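Local coordinates for protein spermidine N1-acetyltransferase (PDB 6DAU) that transfers an acetyl group from acetyl-CoA to spermidine, and probably spermine, as a polyamine N-acetyltransferase of the GNAT family, at residues D14-F17 and I18-L21; M28-F32 and Q33-E37; E44-N47 and K48-D52; A130-L133 and Y134-G138. The protein carries 2 engineered substitutions. All coordinates share one frame; numbering follows the deposited sequence.

Interaction 1: D14-F17 and I18-L21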
loop_
_atom_site.group_PDB
_atom_site.type_symbol
_atom_site.label_atom_id
_atom_site.label_comp_id
_atom_site.label_asym_id
_atom_site.label_seq_id
_atom_site.Cartn_x
_atom_site.Cartn_y
_atom_site.Cartn_z
ATOM N N ASP C 14 -23.031 18.778 5.752
ATOM C CA ASP C 14 -23.329 19.402 7.042
ATOM C C ASP C 14 -22.072 19.702 7.865
ATOM O O ASP C 14 -22.181 20.326 8.921
ATOM C CB ASP C 14 -24.247 18.498 7.871
ATOM C CG ASP C 14 -25.557 18.215 7.199
ATOM O OD1 ASP C 14 -26.166 19.158 6.641
ATOM O OD2 ASP C 14 -26.003 17.039 7.239
ATOM N N LEU C 15 -20.894 19.262 7.402
ATOM C CA LEU C 15 -19.664 19.405 8.206
ATOM C C LEU C 15 -19.317 20.881 8.503
ATOM O O LEU C 15 -18.834 21.213 9.597
ATOM C CB LEU C 15 -18.474 18.701 7.536
ATOM C CG LEU C 15 -18.549 17.143 7.455
ATOM C CD1 LEU C 15 -17.322 16.622 6.695
ATOM C CD2 LEU C 15 -18.671 16.483 8.830
ATOM N N ARG C 16 -19.586 21.761 7.538
ATOM C CA ARG C 16 -19.353 23.192 7.693
ATOM C C ARG C 16 -20.112 23.726 8.910
ATOM O O ARG C 16 -19.551 24.421 9.773
ATOM C CB ARG C 16 -19.831 23.911 6.431
ATOM C CG ARG C 16 -19.277 25.316 6.258
ATOM C CD ARG C 16 -17.970 25.228 5.486
ATOM N NE ARG C 16 -16.869 25.551 6.360
ATOM C CZ ARG C 16 -15.582 25.406 6.071
ATOM N NH1 ARG C 16 -15.176 24.900 4.908
ATOM N NH2 ARG C 16 -14.702 25.770 6.989
ATOM N N PHE C 17 -21.398 23.380 8.961
ATOM C CA PHE C 17 -22.249 23.721 10.079
ATOM C C PHE C 17 -21.727 23.161 11.422
ATOM O O PHE C 17 -21.644 23.917 12.416
ATOM C CB PHE C 17 -23.669 23.262 9.787
ATOM C CG PHE C 17 -24.631 23.526 10.904
ATOM C CD1 PHE C 17 -24.860 24.841 11.366
ATOM C CD2 PHE C 17 -25.346 22.470 11.483
ATOM C CE1 PHE C 17 -25.753 25.084 12.399
ATOM C CE2 PHE C 17 -26.239 22.703 12.507
ATOM C CZ PHE C 17 -26.452 24.006 12.961
ATOM N N ILE C 18 -21.357 21.870 11.437
ATOM C CA ILE C 18 -20.744 21.234 12.615
ATOM C C ILE C 18 -19.528 22.026 13.061
ATOM O O ILE C 18 -19.362 22.310 14.250
ATOM C CB ILE C 18 -20.298 19.746 12.336
ATOM C CG1 ILE C 18 -21.489 18.821 12.104
ATOM C CG2 ILE C 18 -19.427 19.163 13.448
ATOM C CD1 ILE C 18 -22.750 19.206 12.841
ATOM N N HIS C 19 -18.680 22.381 12.095
ATOM C CA HIS C 19 -17.451 23.078 12.414
ATOM C C HIS C 19 -17.772 24.468 12.970
ATOM O O HIS C 19 -17.193 24.864 13.982
ATOM C CB HIS C 19 -16.547 23.186 11.196
ATOM C CG HIS C 19 -15.177 23.691 11.519
ATOM N ND1 HIS C 19 -14.714 24.897 11.052
ATOM C CD2 HIS C 19 -14.180 23.170 12.281
ATOM C CE1 HIS C 19 -13.495 25.107 11.502
ATOM N NE2 HIS C 19 -13.147 24.073 12.248
ATOM N N ASN C 20 -18.713 25.181 12.334
ATOM C CA ASN C 20 -19.111 26.515 12.807
ATOM C C ASN C 20 -19.723 26.460 14.204
ATOM O O ASN C 20 -19.509 27.373 14.979
ATOM C CB ASN C 20 -20.100 27.205 11.846
ATOM C CG ASN C 20 -19.458 27.642 10.558
ATOM O OD1 ASN C 20 -18.268 27.960 10.531
ATOM N ND2 ASN C 20 -20.253 27.685 9.473
ATOM N N LEU C 21 -20.464 25.392 14.511
ATOM C CA LEU C 21 -21.017 25.217 15.859
ATOM C C LEU C 21 -19.978 25.157 16.983
ATOM O O LEU C 21 -20.294 25.584 18.098
ATOM C CB LEU C 21 -21.956 24.006 15.956
ATOM C CG LEU C 21 -23.373 24.125 15.399
ATOM C CD1 LEU C 21 -24.077 22.779 15.534
ATOM C CD2 LEU C 21 -24.186 25.196 16.072
#

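Interaction 2: M28-F32 and Q33-E37. Engineered in segment 33-37: Gln33 (natural residue Glu).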
loop_
_atom_site.group_PDB
_atom_site.type_symbol
_atom_site.label_atom_id
_atom_site.label_comp_id
_atom_site.label_asym_id
_atom_site.label_seq_id
_atom_site.Cartn_x
_atom_site.Cartn_y
_atom_site.Cartn_z
ATOM N N MET C 28 -12.682 21.891 23.401
ATOM C CA MET C 28 -11.959 21.109 22.382
ATOM C C MET C 28 -12.921 20.065 21.837
ATOM O O MET C 28 -13.632 19.411 22.613
ATOM C CB MET C 28 -10.706 20.522 22.955
ATOM C CG MET C 28 -9.951 21.708 23.480
ATOM S SD MET C 28 -8.201 21.608 23.227
ATOM C CE MET C 28 -8.013 21.441 21.431
ATOM N N SER C 29 -13.012 19.992 20.513
ATOM C CA SER C 29 -13.916 19.089 19.815
ATOM C C SER C 29 -13.243 17.751 19.455
ATOM O O SER C 29 -12.025 17.680 19.168
ATOM C CB SER C 29 -14.403 19.764 18.531
ATOM O OG SER C 29 -14.985 20.994 18.850
ATOM N N TYR C 30 -14.075 16.705 19.440
ATOM C CA TYR C 30 -13.701 15.351 19.093
ATOM C C TYR C 30 -14.658 14.782 18.060
ATOM O O TYR C 30 -15.821 15.155 18.014
ATOM C CB TYR C 30 -13.651 14.455 20.348
ATOM C CG TYR C 30 -12.589 14.906 21.339
ATOM C CD1 TYR C 30 -12.852 15.908 22.281
ATOM C CD2 TYR C 30 -11.296 14.344 21.316
ATOM C CE1 TYR C 30 -11.849 16.374 23.140
ATOM C CE2 TYR C 30 -10.307 14.759 22.202
ATOM C CZ TYR C 30 -10.581 15.781 23.091
ATOM O OH TYR C 30 -9.594 16.199 23.950
ATOM N N TRP C 31 -14.143 13.889 17.215
ATOM C CA TRP C 31 -14.959 13.162 16.231
ATOM C C TRP C 31 -14.538 11.716 16.412
ATOM O O TRP C 31 -13.390 11.373 16.147
ATOM C CB TRP C 31 -14.651 13.623 14.796
ATOM C CG TRP C 31 -15.654 13.184 13.792
ATOM C CD1 TRP C 31 -15.545 12.115 12.903
ATOM C CD2 TRP C 31 -16.933 13.777 13.548
ATOM N NE1 TRP C 31 -16.692 12.027 12.140
ATOM C CE2 TRP C 31 -17.557 13.026 12.515
ATOM C CE3 TRP C 31 -17.612 14.876 14.101
ATOM C CZ2 TRP C 31 -18.837 13.335 12.020
ATOM C CZ3 TRP C 31 -18.890 15.217 13.589
ATOM C CH2 TRP C 31 -19.480 14.441 12.556
ATOM N N PHE C 32 -15.454 10.881 16.909
ATOM C CA PHE C 32 -15.142 9.479 17.239
ATOM C C PHE C 32 -13.886 9.399 18.095
ATOM O O PHE C 32 -12.994 8.599 17.827
ATOM C CB PHE C 32 -15.067 8.613 15.986
ATOM C CG PHE C 32 -16.406 8.419 15.315
ATOM C CD1 PHE C 32 -16.971 9.432 14.525
ATOM C CD2 PHE C 32 -17.141 7.232 15.533
ATOM C CE1 PHE C 32 -18.235 9.258 13.933
ATOM C CE2 PHE C 32 -18.383 7.053 14.933
ATOM C CZ PHE C 32 -18.945 8.083 14.146
ATOM N N GLN C 33 -13.833 10.256 19.122
ATOM C CA GLN C 33 -12.731 10.300 20.106
ATOM C C GLN C 33 -11.419 10.845 19.536
ATOM O O GLN C 33 -10.404 10.856 20.221
ATOM C CB GLN C 33 -12.533 8.928 20.791
ATOM C CG GLN C 33 -13.764 8.341 21.508
ATOM C CD GLN C 33 -14.016 8.948 22.905
ATOM O OE1 GLN C 33 -14.690 9.982 23.023
ATOM N NE2 GLN C 33 -13.497 8.286 23.971
ATOM N N GLU C 34 -11.438 11.319 18.286
ATOM C CA GLU C 34 -10.237 11.943 17.696
ATOM C C GLU C 34 -10.395 13.468 17.752
ATOM O O GLU C 34 -11.429 13.984 17.334
ATOM C CB GLU C 34 -10.006 11.435 16.284
ATOM C CG GLU C 34 -10.036 9.886 16.196
ATOM C CD GLU C 34 -9.123 9.332 15.132
ATOM O OE1 GLU C 34 -7.924 9.552 15.250
ATOM O OE2 GLU C 34 -9.598 8.675 14.181
ATOM N N PRO C 35 -9.403 14.183 18.321
ATOM C CA PRO C 35 -9.502 15.659 18.480
ATOM C C PRO C 35 -9.328 16.339 17.116
ATOM O O PRO C 35 -8.673 15.788 16.246
ATOM C CB PRO C 35 -8.318 15.990 19.408
ATOM C CG PRO C 35 -7.271 14.940 19.046
ATOM C CD PRO C 35 -8.061 13.671 18.715
ATOM N N TYR C 36 -9.963 17.479 16.891
ATOM C CA TYR C 36 -9.700 18.249 15.668
ATOM C C TYR C 36 -9.943 19.719 16.006
ATOM O O TYR C 36 -10.722 20.019 16.924
ATOM C CB TYR C 36 -10.608 17.825 14.511
ATOM C CG TYR C 36 -12.070 18.100 14.748
ATOM C CD1 TYR C 36 -12.869 17.195 15.476
ATOM C CD2 TYR C 36 -12.651 19.289 14.293
ATOM C CE1 TYR C 36 -14.213 17.456 15.720
ATOM C CE2 TYR C 36 -13.983 19.582 14.545
ATOM C CZ TYR C 36 -14.769 18.665 15.228
ATOM O OH TYR C 36 -16.113 18.953 15.447
ATOM N N GLU C 37 -9.276 20.612 15.270
ATOM C CA GLU C 37 -9.582 22.040 15.337
ATOM C C GLU C 37 -9.987 22.589 13.960
ATOM O O GLU C 37 -10.802 23.508 13.877
ATOM C CB GLU C 37 -8.376 22.821 15.891
ATOM C CG GLU C 37 -7.983 22.373 17.302
ATOM C CD GLU C 37 -6.906 23.228 17.931
ATOM O OE1 GLU C 37 -5.742 23.229 17.496
ATOM O OE2 GLU C 37 -7.230 23.924 18.891
HETATM O O HOH W 1 -17.379 17.291 17.046
#

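Interaction 3: E44-N47 and K48-D52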
loop_
_atom_site.group_PDB
_atom_site.type_symbol
_atom_site.label_atom_id
_atom_site.label_comp_id
_atom_site.label_asym_id
_atom_site.label_seq_id
_atom_site.Cartn_x
_atom_site.Cartn_y
_atom_site.Cartn_z
ATOM N N GLU C 44 -11.374 14.795 7.101
ATOM C CA GLU C 44 -10.669 13.497 7.055
ATOM C C GLU C 44 -11.267 12.510 8.077
ATOM O O GLU C 44 -11.469 11.335 7.751
ATOM C CB GLU C 44 -9.173 13.632 7.272
ATOM C CG GLU C 44 -8.480 14.246 6.081
ATOM C CD GLU C 44 -6.990 14.057 6.126
ATOM O OE1 GLU C 44 -6.336 14.623 5.251
ATOM O OE2 GLU C 44 -6.504 13.284 6.989
ATOM N N LEU C 45 -11.601 13.020 9.264
ATOM C CA LEU C 45 -12.203 12.190 10.308
ATOM C C LEU C 45 -13.594 11.703 9.919
ATOM O O LEU C 45 -13.941 10.550 10.179
ATOM C CB LEU C 45 -12.215 12.923 11.654
ATOM C CG LEU C 45 -10.809 13.157 12.208
ATOM C CD1 LEU C 45 -10.865 14.087 13.434
ATOM C CD2 LEU C 45 -10.111 11.841 12.541
ATOM N N TYR C 46 -14.367 12.566 9.259
ATOM C CA TYR C 46 -15.671 12.178 8.748
ATOM C C TYR C 46 -15.538 11.040 7.733
ATOM O O TYR C 46 -16.280 10.090 7.823
ATOM C CB TYR C 46 -16.432 13.346 8.125
ATOM C CG TYR C 46 -17.721 12.889 7.441
ATOM C CD1 TYR C 46 -18.899 12.675 8.180
ATOM C CD2 TYR C 46 -17.758 12.669 6.047
ATOM C CE1 TYR C 46 -20.084 12.239 7.548
ATOM C CE2 TYR C 46 -18.907 12.241 5.408
ATOM C CZ TYR C 46 -20.060 12.021 6.157
ATOM O OH TYR C 46 -21.175 11.632 5.478
ATOM N N ASN C 47 -14.605 11.147 6.775
ATOM C CA ASN C 47 -14.400 10.087 5.774
ATOM C C ASN C 47 -13.985 8.768 6.421
ATOM O O ASN C 47 -14.448 7.732 6.026
ATOM C CB ASN C 47 -13.359 10.478 4.709
ATOM C CG ASN C 47 -13.834 11.643 3.839
ATOM O OD1 ASN C 47 -15.030 11.880 3.676
ATOM N ND2 ASN C 47 -12.895 12.395 3.293
ATOM N N LYS C 48 -13.127 8.834 7.440
ATOM C CA LYS C 48 -12.639 7.633 8.078
ATOM C C LYS C 48 -13.761 6.901 8.865
ATOM O O LYS C 48 -13.781 5.674 8.916
ATOM C CB LYS C 48 -11.490 8.015 9.001
ATOM C CG LYS C 48 -10.873 6.841 9.755
ATOM C CD LYS C 48 -9.729 7.386 10.627
ATOM C CE LYS C 48 -9.127 6.292 11.503
ATOM N NZ LYS C 48 -8.185 6.981 12.425
ATOM N N HIS C 49 -14.684 7.646 9.472
ATOM C CA HIS C 49 -15.609 7.021 10.418
ATOM C C HIS C 49 -17.039 6.938 9.910
ATOM O O HIS C 49 -17.955 6.627 10.683
ATOM C CB HIS C 49 -15.561 7.747 11.767
ATOM C CG HIS C 49 -14.240 7.632 12.483
ATOM N ND1 HIS C 49 -13.900 6.539 13.253
ATOM C CD2 HIS C 49 -13.185 8.487 12.551
ATOM C CE1 HIS C 49 -12.689 6.714 13.754
ATOM N NE2 HIS C 49 -12.238 7.894 13.348
ATOM N N ILE C 50 -17.241 7.179 8.606
ATOM C CA ILE C 50 -18.578 7.282 8.033
ATOM C C ILE C 50 -19.500 6.081 8.347
ATOM O O ILE C 50 -20.705 6.286 8.530
ATOM C CB ILE C 50 -18.505 7.593 6.517
ATOM C CG1 ILE C 50 -19.904 7.860 5.925
ATOM C CG2 ILE C 50 -17.784 6.481 5.745
ATOM C CD1 ILE C 50 -19.907 8.553 4.570
ATOM N N HIS C 51 -18.959 4.863 8.445
ATOM C CA HIS C 51 -19.805 3.686 8.736
ATOM C C HIS C 51 -19.697 3.216 10.178
ATOM O O HIS C 51 -20.193 2.149 10.517
ATOM C CB HIS C 51 -19.431 2.512 7.783
ATOM C CG HIS C 51 -19.678 2.831 6.347
ATOM N ND1 HIS C 51 -20.952 2.953 5.809
ATOM C CD2 HIS C 51 -18.816 3.109 5.338
ATOM C CE1 HIS C 51 -20.864 3.285 4.536
ATOM N NE2 HIS C 51 -19.576 3.388 4.219
ATOM N N ASP C 52 -18.996 3.977 10.999
ATOM C CA ASP C 52 -18.766 3.570 12.371
ATOM C C ASP C 52 -20.005 3.958 13.216
ATOM O O ASP C 52 -20.448 5.124 13.203
ATOM C CB ASP C 52 -17.483 4.231 12.873
ATOM C CG ASP C 52 -17.066 3.765 14.271
ATOM O OD1 ASP C 52 -17.896 3.244 15.070
ATOM O OD2 ASP C 52 -15.877 3.969 14.604
#

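Interaction 4: A130-L133 and Y134-G138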
loop_
_atom_site.group_PDB
_atom_site.type_symbol
_atom_site.label_atom_id
_atom_site.label_comp_id
_atom_site.label_asym_id
_atom_site.label_seq_id
_atom_site.Cartn_x
_atom_site.Cartn_y
_atom_site.Cartn_z
ATOM N N ALA C 130 -29.510 24.871 32.835
ATOM C CA ALA C 130 -29.499 23.672 32.023
ATOM C C ALA C 130 -29.818 22.422 32.863
ATOM O O ALA C 130 -30.629 21.581 32.442
ATOM C CB ALA C 130 -28.180 23.541 31.283
ATOM N N VAL C 131 -29.229 22.338 34.061
ATOM C CA VAL C 131 -29.520 21.244 35.003
ATOM C C VAL C 131 -31.022 21.101 35.205
ATOM O O VAL C 131 -31.588 20.014 35.042
ATOM C CB VAL C 131 -28.799 21.448 36.374
ATOM C CG1 VAL C 131 -29.292 20.467 37.439
ATOM C CG2 VAL C 131 -27.293 21.313 36.214
ATOM N N HIS C 132 -31.669 22.205 35.539
ATOM C CA HIS C 132 -33.087 22.179 35.843
ATOM C C HIS C 132 -33.917 21.782 34.619
ATOM O O HIS C 132 -34.833 20.960 34.752
ATOM C CB HIS C 132 -33.525 23.482 36.544
ATOM C CG HIS C 132 -34.993 23.569 36.798
ATOM N ND1 HIS C 132 -35.840 24.321 36.009
ATOM C CD2 HIS C 132 -35.771 23.019 37.766
ATOM C CE1 HIS C 132 -37.074 24.245 36.487
ATOM N NE2 HIS C 132 -37.059 23.455 37.547
ATOM N N LEU C 133 -33.552 22.288 33.431
ATOM C CA LEU C 133 -34.196 21.866 32.184
ATOM C C LEU C 133 -34.109 20.320 31.967
ATOM O O LEU C 133 -35.121 19.651 31.666
ATOM C CB LEU C 133 -33.619 22.622 30.996
ATOM C CG LEU C 133 -34.036 22.110 29.590
ATOM C CD1 LEU C 133 -35.518 22.287 29.216
ATOM C CD2 LEU C 133 -33.213 22.769 28.503
ATOM N N TYR C 134 -32.917 19.755 32.139
ATOM C CA TYR C 134 -32.767 18.305 31.980
ATOM C C TYR C 134 -33.606 17.555 33.023
ATOM O O TYR C 134 -34.219 16.530 32.686
ATOM C CB TYR C 134 -31.310 17.861 32.006
ATOM C CG TYR C 134 -30.490 18.333 30.819
ATOM C CD1 TYR C 134 -30.852 18.015 29.491
ATOM C CD2 TYR C 134 -29.329 19.074 31.020
ATOM C CE1 TYR C 134 -30.098 18.462 28.411
ATOM C CE2 TYR C 134 -28.561 19.534 29.934
ATOM C CZ TYR C 134 -28.945 19.221 28.644
ATOM O OH TYR C 134 -28.176 19.665 27.595
ATOM N N GLU C 135 -33.640 18.074 34.255
ATOM C CA GLU C 135 -34.487 17.509 35.319
ATOM C C GLU C 135 -35.957 17.476 34.948
ATOM O O GLU C 135 -36.615 16.462 35.174
ATOM C CB GLU C 135 -34.288 18.223 36.665
ATOM C CG GLU C 135 -33.073 17.668 37.396
ATOM C CD GLU C 135 -32.592 18.479 38.580
ATOM O OE1 GLU C 135 -33.210 19.514 38.956
ATOM O OE2 GLU C 135 -31.538 18.059 39.132
ATOM N N GLU C 136 -36.449 18.544 34.323
ATOM C CA GLU C 136 -37.829 18.568 33.828
ATOM C C GLU C 136 -38.064 17.590 32.701
ATOM O O GLU C 136 -39.187 17.125 32.534
ATOM C CB GLU C 136 -38.250 19.965 33.376
ATOM C CG GLU C 136 -38.067 21.034 34.419
ATOM C CD GLU C 136 -39.118 22.127 34.331
ATOM O OE1 GLU C 136 -39.151 22.817 33.289
ATOM O OE2 GLU C 136 -39.892 22.283 35.305
ATOM N N CYS C 137 -37.022 17.290 31.919
ATOM C CA CYS C 137 -37.143 16.250 30.889
ATOM C C CYS C 137 -37.047 14.831 31.452
ATOM O O CYS C 137 -37.207 13.884 30.716
ATOM C CB CYS C 137 -36.176 16.495 29.730
ATOM S SG CYS C 137 -36.568 18.037 28.828
ATOM N N GLY C 138 -36.822 14.701 32.760
ATOM C CA GLY C 138 -36.814 13.402 33.453
ATOM C C GLY C 138 -35.427 12.857 33.784
ATOM O O GLY C 138 -35.300 11.747 34.314
#

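Interaction 1: D14-F17 and I18-L21
Phe17 and Leu21, one helical turn apart, form the tightly packed flank of this contact. The CD1 methyl of Leu21 lies over one face of the phenyl ring of Phe17 in a CH-pi contact, 4.0 Å from the centroid and displaced toward the rim, so that it meets CE2 and CZ. Phe17 can receive the methyl because its CG is trans to the backbone N (chi1 178°), which brings the ring round beside its own carbonyl; there Leu21 CG also rests, 3.5 Å from Phe17 O. Next to this pair, Ile18 turns its CG1 to within 3.6 Å of Asp14 O, and its buried side chain reaches on to Leu10, Leu42 and Leu70.

Arg16 and Asn20 make up the looser flank and face solvent, with His19 intermediate, packed on Leu42 and on Glu11 of the second subunit. Arg16 and His19 run side by side with guanidinium and imidazole planes almost perpendicular, and Arg16 NH2 comes no nearer than 4.2 Å to His19 ND1. Both have partners beyond the segments: Arg16 makes a cation-pi contact with Phe39, and His19 NE2 bonds to Glu37 O. Asn20 leans over the carbonyl of Arg16, yet ND2 is badly angled for a bond to Arg16 O.

Regular i to i+4 bonds underlie both flanks, as in Asn20 N to Arg16 O at 2.8 Å. The helix 15-24, which follows the first strand as in other GNAT folds, is thus amphipathic: apolar contacts dominate the side facing the core, while His19 and Arg16 direct their polar groups to Glu37 and Phe39.

Interaction 2: M28-F32 and Q33-E37
Ser29 and Tyr36 begin the first shell: the CB of Ser29 lies over one face of the phenol, 3.5 Å from Tyr36 CZ. At the rim of the same ring, Tyr36 CE1 approaches Tyr30 C at 3.6 Å, and the CB of Trp31 packs nearby. The ring reaches across the partner strand because Tyr36 CG stands between its backbone N and carbonyl carbon (chi1 65°). On the other face of the hairpin, Tyr30 CE2 touches Pro35 CB at 3.6 Å.

The backbone supplies the next layer. Trp31 and Glu34 are an antiparallel hydrogen-bonded pair, with Trp31 N to Glu34 O at 2.7 Å and Glu34 N to Trp31 O at 2.9 Å; in the second bond the donor stands well above the carbonyl plane. Together they close a type I' turn whose corners, Phe32 and the engineered Gln33, both take positive phi. A water joins the two strands, donating to Tyr30 O at 2.8 Å and lying 2.6 Å from Tyr36 OH, which also bonds to Asn22 ND2.

Further out, Glu34 OE2 receives Lys48 in a salt bridge and His49 in a hydrogen bond. Tyr30 OH bonds to Asn77 of the third subunit. Glu37 forms a salt bridge through OE1 with Arg56 and a hydrogen bond through OE2 with Tyr109, both of the second subunit.

With Tyr36 OH held by Asn22 and a water, its ring probably has little freedom to swing. The chemistry is divided: carbon contacts and backbone bonds shape the hairpin, whereas several of its polar ends bond to helices 15-24 and 39-49 and to neighbouring subunits.

Interaction 3: E44-N47 and K48-D52
Hydrogen bonds between Glu44 and Lys48, and between Leu45 and His49, continue the helical pattern, with Lys48 N to Glu44 O at 3.0 Å and His49 N to Leu45 O at 3.1 Å. The second is noticeably bent, 137° at the hydrogen, and the same N-H makes a weak additional bond to Tyr46 O. The pattern then lapses, since Ile50 N lies 3.2 Å from Tyr46 O but at a poor angle. Among the side chains, Asn47 OD1 bonds to Arg12, and His49 NE2 to Glu34 OE2.

Apolar contact centres on Tyr46 and Ile50, whose side chains meet at an angle. Ile50 sends CG1 trans to its backbone N (chi1 -174°), bringing CD1 to 3.8 Å from Tyr46 CZ and 3.5 Å from Tyr46 OH; that hydroxyl makes its hydrogen bond to Asp40 of the fourth subunit.

Among the flat groups, the imidazole of His49 presents an edge to the chain, CD2 standing 3.2 Å from Leu45 O, while Lys48 CG lies over one of its faces; the ring also stacks with Phe32.

Beyond His49 the backbone folds into a type I turn closed by Asp52 N to His49 O at 2.9 Å: this is the C-terminal part of the second GNAT helix passing into a turn, at contacts with the fourth and second subunits.

Interaction 4: A130-L133 and Y134-G138
Glu136 lays its CG over one face of the His132 imidazole, 4.1 Å from the ring centroid and offset toward the rim, a CH-pi contact across one helical turn. The chain of Glu136 bends at chi2 (-147°), and its carboxylate then reaches past the ring, OE2 lying 3.6 Å from His132 CE1 with the two planes 30° apart. The approach is made to a ring carbon and is no hydrogen bond; the carboxylate takes its salt bridge from Arg100 through OE1. One residue back, Val131 and Glu135 run alongside each other, with Val131 CG1 3.7 Å from Glu135 OE2.

This turn closes helix 128-136, which follows strand 118-124 as the last helix of the common GNAT core does. The last regular helical bond runs from Cys137 N to Leu133 O at 3.0 Å. A Schellman motif then ends the helix: Gly138 takes a positive phi of 103°, a value glycine adopts readily, and its N bonds back to Glu135 O, also at 3.0 Å.

On the inward side, Tyr134 folds its ring back along the helix, CD2 coming within 3.2 Å of Ala130 O and CE2 within 4.2 Å of Ala130 CB. The same ring packs on Leu121 and Val123 of strand 118-124 and on Phe85 and Ile87 of strand 82-89, while Leu133 covers Ala99 and Arg100 of helix 98-112.

Read from the N terminus, the four contacts come strictly in series, each local to its own turn or hairpin; none encloses or crosses another. Interaction 1 forms a turn of helix 15-24, interaction 2 closes the hairpin that follows, and interaction 3 lies in the C-terminal part of the helix after that. These three touch in space: Ile18 CG2 lies 4.0 Å from Trp31 CZ3, Leu15 CD1 is 3.7 Å from Tyr46 CB, and Phe32 packs on His49. The hairpin thus ties two helices together, and all three contacts reach the second subunit. Interaction 4, on helix 128-136, stands apart, across the chain's centre, about 27 Å from interaction 1 between centres.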